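PDB 5SUH: MSM0271 protein from Mycobacterium smegmatis, which forms a double-ringed trimeric building block of the shell of the RMM bacterial microcompartment. Local coordinates for residues Glu65-Glu79 and Leu97-Ala111. Residues are numbered along the deposited sequence; the frame is centred on the assembly and turned at random.
Sequences EHALIVEVSPALAIE and LYVERQFGVLEIHSA
Ile108 O receives the Leu68 N-H at 2.8 Å in a nearly straight bond, and also a CA-H...O contact from Ala67 CA at 3.3 Å. Reciprocal N-H...O bonds at His66-Ser110, Leu68-Ile108, Val70-Leu106 and Val72-Gly104 establish the antiparallel register, and the N-to-C directions of strand segments 66-73 and 104-110 are 164° apart, close to antiparallel. On the face bearing Leu68, that side chain lies alongside Ile108, both pointing the same way, with Leu68 CB 3.8 Å from Ile108 CG1. The opposite face is more polar. There the Glu71 carboxylate approaches Phe103, Glu71 OE2 lying 3.6 Å from Phe103 CD2, with the two planes 31° apart; Arg34 joins them, salt-bridged to Glu71 and in a cation-pi contact with Phe103. Further along, Glu107 turns both oxygens to His109 through their syn lone pairs, Glu107 OE2 at 3.0 Å from His109 ND1, a bifurcated hydrogen bond that should limit rotation of the imidazole.

Beyond the cis-proline Pro74 the chain folds back over the hairpin 97-111. Gly104 has no side chain, and Ala75 and Ile78 settle against its backbone. Ala75 CB touches Val99 CG1 at 3.7 Å. With Ile78 CG1 anti to the backbone N (chi1 -156°), the CG1-CD1 arm is directed at Leu106, CD1 meeting Leu106 CB at 3.9 Å, and CG2 at Val99, where it slides past Val99 CG2, also at 3.9 Å.

Glu79 and Arg101 carry the contact outward to another subunit, through His152 and Glu100 of that copy respectively. Within the chain, strand 66-73 lies between 32-39 and 104-110, and 93-99 completes the four-stranded sheet of this BMC domain; helices 78-88 and 113-127 pack on its Leu68-Ile108 face, through Ala85 on Ile108 and Val116 on Leu68.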
ATOM      1  N   GLU A  65     -22.676  15.492 -16.302  1.00 52.13           N
ATOM      2  CA  GLU A  65     -21.931  15.034 -17.482  1.00 52.02           C
ATOM      3  C   GLU A  65     -22.414  13.633 -17.930  1.00 55.21           C
ATOM      4  O   GLU A  65     -23.269  13.036 -17.270  1.00 53.23           O
ATOM      5  CB  GLU A  65     -20.409  15.041 -17.190  1.00 48.73           C
ATOM      6  CG  GLU A  65     -19.827  16.463 -17.082  1.00 57.51           C
ATOM      7  CD  GLU A  65     -18.301  16.541 -16.932  1.00 59.53           C
ATOM      8  OE1 GLU A  65     -17.666  15.592 -16.442  1.00 58.72           O
ATOM      9  OE2 GLU A  65     -17.728  17.570 -17.344  1.00 66.15           O
ATOM     10  N   HIS A  66     -21.916  13.136 -19.063  1.00 44.44           N
ATOM     11  CA  HIS A  66     -22.364  11.833 -19.578  1.00 46.15           C
ATOM     12  C   HIS A  66     -21.192  10.852 -19.794  1.00 44.34           C
ATOM     13  O   HIS A  66     -20.086  11.259 -20.158  1.00 42.92           O
ATOM     14  CB  HIS A  66     -23.166  12.005 -20.878  1.00 50.72           C
ATOM     15  CG  HIS A  66     -24.198  13.092 -20.821  1.00 65.82           C
ATOM     16  ND1 HIS A  66     -25.454  12.904 -20.284  1.00 73.33           N
ATOM     17  CD2 HIS A  66     -24.174  14.374 -21.266  1.00 61.19           C
ATOM     18  CE1 HIS A  66     -26.151  14.025 -20.375  1.00 56.51           C
ATOM     19  NE2 HIS A  66     -25.395  14.931 -20.970  1.00 57.21           N
ATOM     20  N   ALA A  67     -21.440   9.557 -19.593  1.00 47.18           N
ATOM     21  CA  ALA A  67     -20.367   8.559 -19.676  1.00 50.78           C
ATOM     22  C   ALA A  67     -20.642   7.367 -20.595  1.00 56.95           C
ATOM     23  O   ALA A  67     -21.798   6.962 -20.805  1.00 56.10           O
ATOM     24  CB  ALA A  67     -20.046   8.040 -18.285  1.00 43.30           C
ATOM     25  N   LEU A  68     -19.562   6.821 -21.154  1.00 48.15           N
ATOM     26  CA  LEU A  68     -19.621   5.545 -21.857  1.00 47.43           C
ATOM     27  C   LEU A  68     -18.808   4.519 -21.081  1.00 52.33           C
ATOM     28  O   LEU A  68     -17.636   4.778 -20.774  1.00 49.83           O
ATOM     29  CB  LEU A  68     -19.078   5.664 -23.280  1.00 48.69           C
ATOM     30  CG  LEU A  68     -19.062   4.314 -24.003  1.00 56.20           C
ATOM     31  CD1 LEU A  68     -20.493   3.877 -24.375  1.00 42.43           C
ATOM     32  CD2 LEU A  68     -18.169   4.354 -25.216  1.00 52.20           C
ATOM     33  N   ILE A  69     -19.410   3.373 -20.752  1.00 51.92           N
ATOM     34  CA  ILE A  69     -18.691   2.322 -20.019  1.00 43.64           C
ATOM     35  C   ILE A  69     -18.576   1.064 -20.872  1.00 56.67           C
ATOM     36  O   ILE A  69     -19.562   0.618 -21.474  1.00 56.41           O
ATOM     37  CB  ILE A  69     -19.366   1.943 -18.691  1.00 53.26           C
ATOM     38  CG1 ILE A  69     -20.821   1.462 -18.913  1.00 72.58           C
ATOM     39  CG2 ILE A  69     -19.308   3.110 -17.725  1.00 42.83           C
ATOM     40  CD1 ILE A  69     -21.504   0.847 -17.671  1.00 62.41           C
ATOM     41  N   VAL A  70     -17.363   0.512 -20.965  1.00 57.81           N
ATOM     42  CA  VAL A  70     -17.135  -0.679 -21.782  1.00 45.79           C
ATOM     43  C   VAL A  70     -16.283  -1.720 -21.040  1.00 51.12           C
ATOM     44  O   VAL A  70     -15.205  -1.397 -20.494  1.00 54.24           O
ATOM     45  CB  VAL A  70     -16.444  -0.315 -23.126  1.00 52.25           C
ATOM     46  CG1 VAL A  70     -16.202  -1.561 -23.966  1.00 44.94           C
ATOM     47  CG2 VAL A  70     -17.244   0.747 -23.907  1.00 42.99           C
ATOM     48  N   GLU A  71     -16.764  -2.961 -21.028  1.00 46.18           N
ATOM     49  CA  GLU A  71     -15.999  -4.116 -20.526  1.00 51.37           C
ATOM     50  C   GLU A  71     -15.758  -5.116 -21.683  1.00 48.96           C
ATOM     51  O   GLU A  71     -16.676  -5.406 -22.441  1.00 50.90           O
ATOM     52  CB  GLU A  71     -16.740  -4.798 -19.340  1.00 42.83           C
ATOM     53  CG  GLU A  71     -15.967  -5.935 -18.683  1.00 48.91           C
ATOM     54  CD  GLU A  71     -16.670  -6.590 -17.489  1.00 59.92           C
ATOM     55  OE1 GLU A  71     -17.280  -5.883 -16.647  1.00 64.24           O
ATOM     56  OE2 GLU A  71     -16.562  -7.834 -17.370  1.00 52.92           O
ATOM     57  N   VAL A  72     -14.527  -5.605 -21.855  1.00 54.47           N
ATOM     58  CA  VAL A  72     -14.216  -6.500 -22.987  1.00 53.59           C
ATOM     59  C   VAL A  72     -13.367  -7.720 -22.644  1.00 57.61           C
ATOM     60  O   VAL A  72     -12.750  -7.808 -21.583  1.00 50.92           O
ATOM     61  CB  VAL A  72     -13.430  -5.810 -24.120  1.00 50.92           C
ATOM     62  CG1 VAL A  72     -14.139  -4.539 -24.543  1.00 46.68           C
ATOM     63  CG2 VAL A  72     -11.972  -5.563 -23.691  1.00 47.45           C
ATOM     64  N   SER A  73     -13.309  -8.635 -23.607  1.00 56.61           N
ATOM     65  CA  SER A  73     -12.483  -9.828 -23.531  1.00 55.08           C
ATOM     66  C   SER A  73     -11.853 -10.089 -24.901  1.00 62.85           C
ATOM     67  O   SER A  73     -12.519  -9.891 -25.912  1.00 69.68           O
ATOM     68  CB  SER A  73     -13.324 -11.013 -23.094  1.00 62.08           C
ATOM     69  OG  SER A  73     -12.518 -12.153 -22.946  1.00 65.23           O
ATOM     70  N   PRO A  74     -10.551 -10.462 -24.956  1.00 63.12           N
ATOM     71  CA  PRO A  74      -9.585 -10.626 -23.861  1.00 65.36           C
ATOM     72  C   PRO A  74      -9.177  -9.263 -23.269  1.00 64.33           C
ATOM     73  O   PRO A  74      -9.267  -8.245 -23.972  1.00 68.42           O
ATOM     74  CB  PRO A  74      -8.395 -11.312 -24.555  1.00 62.52           C
ATOM     75  CG  PRO A  74      -8.448 -10.829 -25.930  1.00 55.27           C
ATOM     76  CD  PRO A  74      -9.914 -10.697 -26.264  1.00 54.74           C
ATOM     77  N   ALA A  75      -8.682  -9.254 -22.033  1.00 56.91           N
ATOM     78  CA  ALA A  75      -8.521  -7.997 -21.274  1.00 62.00           C
ATOM     79  C   ALA A  75      -7.705  -6.908 -22.000  1.00 62.56           C
ATOM     80  O   ALA A  75      -8.067  -5.720 -21.996  1.00 49.89           O
ATOM     81  CB  ALA A  75      -7.903  -8.285 -19.913  1.00 59.72           C
ATOM     82  N   LEU A  76      -6.605  -7.317 -22.618  1.00 55.83           N
ATOM     83  CA  LEU A  76      -5.677  -6.371 -23.201  1.00 57.86           C
ATOM     84  C   LEU A  76      -6.251  -5.663 -24.441  1.00 58.51           C
ATOM     85  O   LEU A  76      -5.661  -4.713 -24.948  1.00 53.88           O
ATOM     86  CB  LEU A  76      -4.366  -7.094 -23.521  1.00 58.82           C
ATOM     87  CG  LEU A  76      -3.080  -6.277 -23.527  1.00 63.50           C
ATOM     88  CD1 LEU A  76      -3.014  -5.368 -22.312  1.00 64.51           C
ATOM     89  CD2 LEU A  76      -1.895  -7.221 -23.538  1.00 64.49           C
ATOM     90  N   ALA A  77      -7.385  -6.132 -24.947  1.00 55.75           N
ATOM     91  CA  ALA A  77      -7.961  -5.512 -26.138  1.00 60.50           C
ATOM     92  C   ALA A  77      -8.435  -4.091 -25.860  1.00 62.43           C
ATOM     93  O   ALA A  77      -8.578  -3.291 -26.793  1.00 63.52           O
ATOM     94  CB  ALA A  77      -9.114  -6.352 -26.667  1.00 56.71           C
ATOM     95  N   ILE A  78      -8.649  -3.787 -24.576  1.00 52.78           N
ATOM     96  CA  ILE A  78      -9.171  -2.484 -24.136  1.00 60.21           C
ATOM     97  C   ILE A  78      -8.208  -1.343 -24.492  1.00 59.72           C
ATOM     98  O   ILE A  78      -8.614  -0.187 -24.585  1.00 58.38           O
ATOM     99  CB  ILE A  78      -9.483  -2.479 -22.582  1.00 62.06           C
ATOM    100  CG1 ILE A  78     -10.538  -1.423 -22.213  1.00 44.70           C
ATOM    101  CG2 ILE A  78      -8.207  -2.344 -21.746  1.00 48.28           C
ATOM    102  CD1 ILE A  78     -11.934  -1.812 -22.609  1.00 44.53           C
ATOM    103  N   GLU A  79      -6.936  -1.670 -24.700  1.00 57.33           N
ATOM    104  CA  GLU A  79      -5.974  -0.662 -25.130  1.00 60.69           C
ATOM    105  C   GLU A  79      -6.238  -0.242 -26.578  1.00 60.45           C
ATOM    106  O   GLU A  79      -5.879   0.860 -26.968  1.00 65.70           O
ATOM    107  CB  GLU A  79      -4.524  -1.148 -24.973  1.00 64.37           C
ATOM    108  CG  GLU A  79      -4.090  -1.489 -23.546  1.00 75.89           C
ATOM    109  CD  GLU A  79      -3.955  -0.269 -22.623  1.00 87.80           C
ATOM    110  OE1 GLU A  79      -4.048   0.884 -23.101  1.00 93.02           O
ATOM    111  OE2 GLU A  79      -3.723  -0.472 -21.408  1.00 88.52           O
ATOM    112  N   LEU A  97      -9.311   3.341 -16.813  1.00 51.01           N
ATOM    113  CA  LEU A  97      -8.687   2.406 -17.753  1.00 54.31           C
ATOM    114  C   LEU A  97      -7.930   1.336 -16.967  1.00 57.68           C
ATOM    115  O   LEU A  97      -6.963   1.636 -16.283  1.00 65.64           O
ATOM    116  CB  LEU A  97      -7.742   3.128 -18.714  1.00 43.45           C
ATOM    117  CG  LEU A  97      -6.948   2.257 -19.689  1.00 45.14           C
ATOM    118  CD1 LEU A  97      -7.838   1.618 -20.736  1.00 50.24           C
ATOM    119  CD2 LEU A  97      -5.852   3.077 -20.354  1.00 45.66           C
ATOM    120  N   TYR A  98      -8.380   0.093 -17.033  1.00 58.72           N
ATOM    121  CA  TYR A  98      -7.754  -0.938 -16.214  1.00 58.16           C
ATOM    122  C   TYR A  98      -7.882  -2.332 -16.820  1.00 60.65           C
ATOM    123  O   TYR A  98      -8.926  -2.677 -17.393  1.00 55.96           O
ATOM    124  CB  TYR A  98      -8.338  -0.915 -14.800  1.00 60.83           C
ATOM    125  CG  TYR A  98      -7.545  -1.709 -13.795  1.00 60.36           C
ATOM    126  CD1 TYR A  98      -6.281  -1.287 -13.380  1.00 52.73           C
ATOM    127  CD2 TYR A  98      -8.067  -2.881 -13.238  1.00 58.17           C
ATOM    128  CE1 TYR A  98      -5.542  -2.020 -12.461  1.00 52.57           C
ATOM    129  CE2 TYR A  98      -7.332  -3.618 -12.310  1.00 58.13           C
ATOM    130  CZ  TYR A  98      -6.069  -3.181 -11.936  1.00 56.14           C
ATOM    131  OH  TYR A  98      -5.347  -3.902 -11.017  1.00 75.51           O
ATOM    132  N   VAL A  99      -6.795  -3.102 -16.707  1.00 67.07           N
ATOM    133  CA  VAL A  99      -6.707  -4.507 -17.136  1.00 56.90           C
ATOM    134  C   VAL A  99      -6.664  -5.423 -15.892  1.00 54.12           C
ATOM    135  O   VAL A  99      -5.697  -5.440 -15.132  1.00 58.84           O
ATOM    136  CB  VAL A  99      -5.448  -4.750 -18.030  1.00 47.72           C
ATOM    137  CG1 VAL A  99      -5.249  -6.232 -18.290  1.00 48.91           C
ATOM    138  CG2 VAL A  99      -5.542  -3.967 -19.364  1.00 47.66           C
ATOM    139  N   GLU A 100      -7.728  -6.189 -15.702  1.00 65.42           N
ATOM    140  CA  GLU A 100      -7.982  -6.970 -14.487  1.00 58.17           C
ATOM    141  C   GLU A 100      -7.445  -8.414 -14.692  1.00 66.48           C
ATOM    142  O   GLU A 100      -6.775  -8.658 -15.692  1.00 73.12           O
ATOM    143  CB  GLU A 100      -9.492  -6.908 -14.202  1.00 56.91           C
ATOM    144  CG  GLU A 100      -9.977  -7.455 -12.892  1.00 68.41           C
ATOM    145  CD  GLU A 100     -10.714  -8.752 -13.044  1.00 70.62           C
ATOM    146  OE1 GLU A 100     -10.962  -9.177 -14.186  1.00 57.30           O
ATOM    147  OE2 GLU A 100     -11.060  -9.342 -12.010  1.00 90.47           O
ATOM    148  N   ARG A 101      -7.697  -9.347 -13.762  1.00 59.27           N
ATOM    149  CA  ARG A 101      -7.270 -10.750 -13.916  1.00 54.78           C
ATOM    150  C   ARG A 101      -7.747 -11.392 -15.215  1.00 57.36           C
ATOM    151  O   ARG A 101      -6.964 -12.089 -15.876  1.00 58.02           O
ATOM    152  CB  ARG A 101      -7.750 -11.622 -12.745  1.00 49.67           C
ATOM    153  CG  ARG A 101      -7.317 -13.076 -12.846  1.00 51.45           C
ATOM    154  CD  ARG A 101      -7.719 -13.901 -11.641  1.00 56.48           C
ATOM    155  NE  ARG A 101      -7.230 -15.278 -11.741  1.00 62.04           N
ATOM    156  CZ  ARG A 101      -5.987 -15.656 -11.441  1.00 66.19           C
ATOM    157  NH1 ARG A 101      -5.093 -14.762 -11.042  1.00 59.91           N
ATOM    158  NH2 ARG A 101      -5.624 -16.929 -11.558  1.00 75.18           N
ATOM    159  N   GLN A 102      -9.009 -11.126 -15.571  1.00 57.78           N
ATOM    160  CA  GLN A 102      -9.666 -11.671 -16.771  1.00 54.09           C
ATOM    161  C   GLN A 102     -10.133 -10.613 -17.801  1.00 63.93           C
ATOM    162  O   GLN A 102     -10.063 -10.861 -19.003  1.00 62.11           O
ATOM    163  CB  GLN A 102     -10.877 -12.510 -16.368  1.00 52.26           C
ATOM    164  CG  GLN A 102     -10.517 -13.808 -15.654  1.00 60.23           C
ATOM    165  CD  GLN A 102     -11.737 -14.640 -15.286  1.00 57.67           C
ATOM    166  OE1 GLN A 102     -12.486 -14.318 -14.357  1.00 62.83           O
ATOM    167  NE2 GLN A 102     -11.931 -15.725 -16.009  1.00 62.46           N
ATOM    168  N   PHE A 103     -10.613  -9.451 -17.342  1.00 65.71           N
ATOM    169  CA  PHE A 103     -11.303  -8.501 -18.223  1.00 59.27           C
ATOM    170  C   PHE A 103     -10.694  -7.096 -18.293  1.00 60.28           C
ATOM    171  O   PHE A 103      -9.986  -6.674 -17.374  1.00 49.88           O
ATOM    172  CB  PHE A 103     -12.764  -8.384 -17.797  1.00 47.51           C
ATOM    173  CG  PHE A 103     -13.411  -9.708 -17.520  1.00 56.43           C
ATOM    174  CD1 PHE A 103     -13.498 -10.685 -18.525  1.00 54.92           C
ATOM    175  CD2 PHE A 103     -13.956  -9.987 -16.268  1.00 56.31           C
ATOM    176  CE1 PHE A 103     -14.101 -11.922 -18.272  1.00 52.90           C
ATOM    177  CE2 PHE A 103     -14.564 -11.218 -16.014  1.00 54.09           C
ATOM    178  CZ  PHE A 103     -14.639 -12.193 -17.016  1.00 48.16           C
ATOM    179  N   GLY A 104     -11.028  -6.367 -19.368  1.00 56.07           N
ATOM    180  CA  GLY A 104     -10.568  -5.003 -19.581  1.00 49.26           C
ATOM    181  C   GLY A 104     -11.686  -3.978 -19.475  1.00 55.49           C
ATOM    182  O   GLY A 104     -12.812  -4.194 -19.959  1.00 57.17           O
ATOM    183  N   VAL A 105     -11.376  -2.854 -18.828  1.00 50.27           N
ATOM    184  CA  VAL A 105     -12.397  -1.865 -18.473  1.00 51.48           C
ATOM    185  C   VAL A 105     -12.028  -0.450 -18.916  1.00 51.74           C
ATOM    186  O   VAL A 105     -10.864  -0.031 -18.793  1.00 55.92           O
ATOM    187  CB  VAL A 105     -12.653  -1.894 -16.926  1.00 57.91           C
ATOM    188  CG1 VAL A 105     -13.633  -0.817 -16.492  1.00 46.48           C
ATOM    189  CG2 VAL A 105     -13.145  -3.270 -16.502  1.00 56.13           C
ATOM    190  N   LEU A 106     -13.012   0.291 -19.419  1.00 48.59           N
ATOM    191  CA  LEU A 106     -12.800   1.702 -19.796  1.00 44.21           C
ATOM    192  C   LEU A 106     -14.008   2.551 -19.408  1.00 48.49           C
ATOM    193  O   LEU A 106     -15.157   2.121 -19.558  1.00 52.28           O
ATOM    194  CB  LEU A 106     -12.531   1.846 -21.300  1.00 42.27           C
ATOM    195  CG  LEU A 106     -12.644   3.252 -21.900  1.00 59.58           C
ATOM    196  CD1 LEU A 106     -11.427   4.122 -21.543  1.00 60.28           C
ATOM    197  CD2 LEU A 106     -12.875   3.212 -23.409  1.00 56.04           C
ATOM    198  N   GLU A 107     -13.751   3.749 -18.899  1.00 50.09           N
ATOM    199  CA  GLU A 107     -14.805   4.756 -18.766  1.00 46.39           C
ATOM    200  C   GLU A 107     -14.341   6.022 -19.486  1.00 46.87           C
ATOM    201  O   GLU A 107     -13.220   6.480 -19.279  1.00 55.48           O
ATOM    202  CB  GLU A 107     -15.121   5.046 -17.291  1.00 57.55           C
ATOM    203  CG  GLU A 107     -16.270   6.029 -17.050  1.00 69.16           C
ATOM    204  CD  GLU A 107     -15.809   7.486 -16.954  1.00 83.35           C
ATOM    205  OE1 GLU A 107     -14.621   7.769 -17.173  1.00 92.91           O
ATOM    206  OE2 GLU A 107     -16.642   8.361 -16.673  1.00 90.20           O
ATOM    207  N   ILE A 108     -15.176   6.572 -20.359  1.00 50.81           N
ATOM    208  CA  ILE A 108     -14.884   7.887 -20.937  1.00 56.61           C
ATOM    209  C   ILE A 108     -16.112   8.754 -20.682  1.00 60.72           C
ATOM    210  O   ILE A 108     -17.227   8.230 -20.537  1.00 59.06           O
ATOM    211  CB  ILE A 108     -14.525   7.824 -22.465  1.00 45.82           C
ATOM    212  CG1 ILE A 108     -15.672   7.264 -23.301  1.00 51.76           C
ATOM    213  CG2 ILE A 108     -13.258   6.999 -22.701  1.00 42.19           C
ATOM    214  CD1 ILE A 108     -15.409   7.311 -24.789  1.00 54.34           C
ATOM    215  N   HIS A 109     -15.913  10.066 -20.576  1.00 55.78           N
ATOM    216  CA  HIS A 109     -17.016  10.974 -20.259  1.00 41.46           C
ATOM    217  C   HIS A 109     -16.809  12.336 -20.915  1.00 47.82           C
ATOM    218  O   HIS A 109     -15.703  12.666 -21.358  1.00 49.06           O
ATOM    219  CB  HIS A 109     -17.184  11.133 -18.748  1.00 43.37           C
ATOM    220  CG  HIS A 109     -15.961  11.640 -18.058  1.00 52.94           C
ATOM    221  ND1 HIS A 109     -15.108  10.817 -17.357  1.00 59.85           N
ATOM    222  CD2 HIS A 109     -15.424  12.883 -17.996  1.00 57.82           C
ATOM    223  CE1 HIS A 109     -14.105  11.534 -16.882  1.00 69.64           C
ATOM    224  NE2 HIS A 109     -14.276  12.791 -17.251  1.00 69.29           N
ATOM    225  N   SER A 110     -17.895  13.100 -20.998  1.00 44.79           N
ATOM    226  CA  SER A 110     -17.894  14.454 -21.547  1.00 45.48           C
ATOM    227  C   SER A 110     -19.124  15.229 -21.113  1.00 49.84           C
ATOM    228  O   SER A 110     -20.137  14.646 -20.727  1.00 49.67           O
ATOM    229  CB  SER A 110     -17.846  14.421 -23.074  1.00 52.45           C
ATOM    230  OG  SER A 110     -17.965  15.729 -23.629  1.00 55.00           O
ATOM    231  N   ALA A 111     -19.055  16.545 -21.235  1.00 55.12           N
ATOM    232  CA  ALA A 111     -20.215  17.377 -20.989  1.00 54.46           C
ATOM    233  C   ALA A 111     -21.224  17.169 -22.144  1.00 53.68           C
ATOM    234  O   ALA A 111     -22.425  17.304 -21.970  1.00 54.36           O
ATOM    235  CB  ALA A 111     -19.808  18.838 -20.853  1.00 45.12           C
TER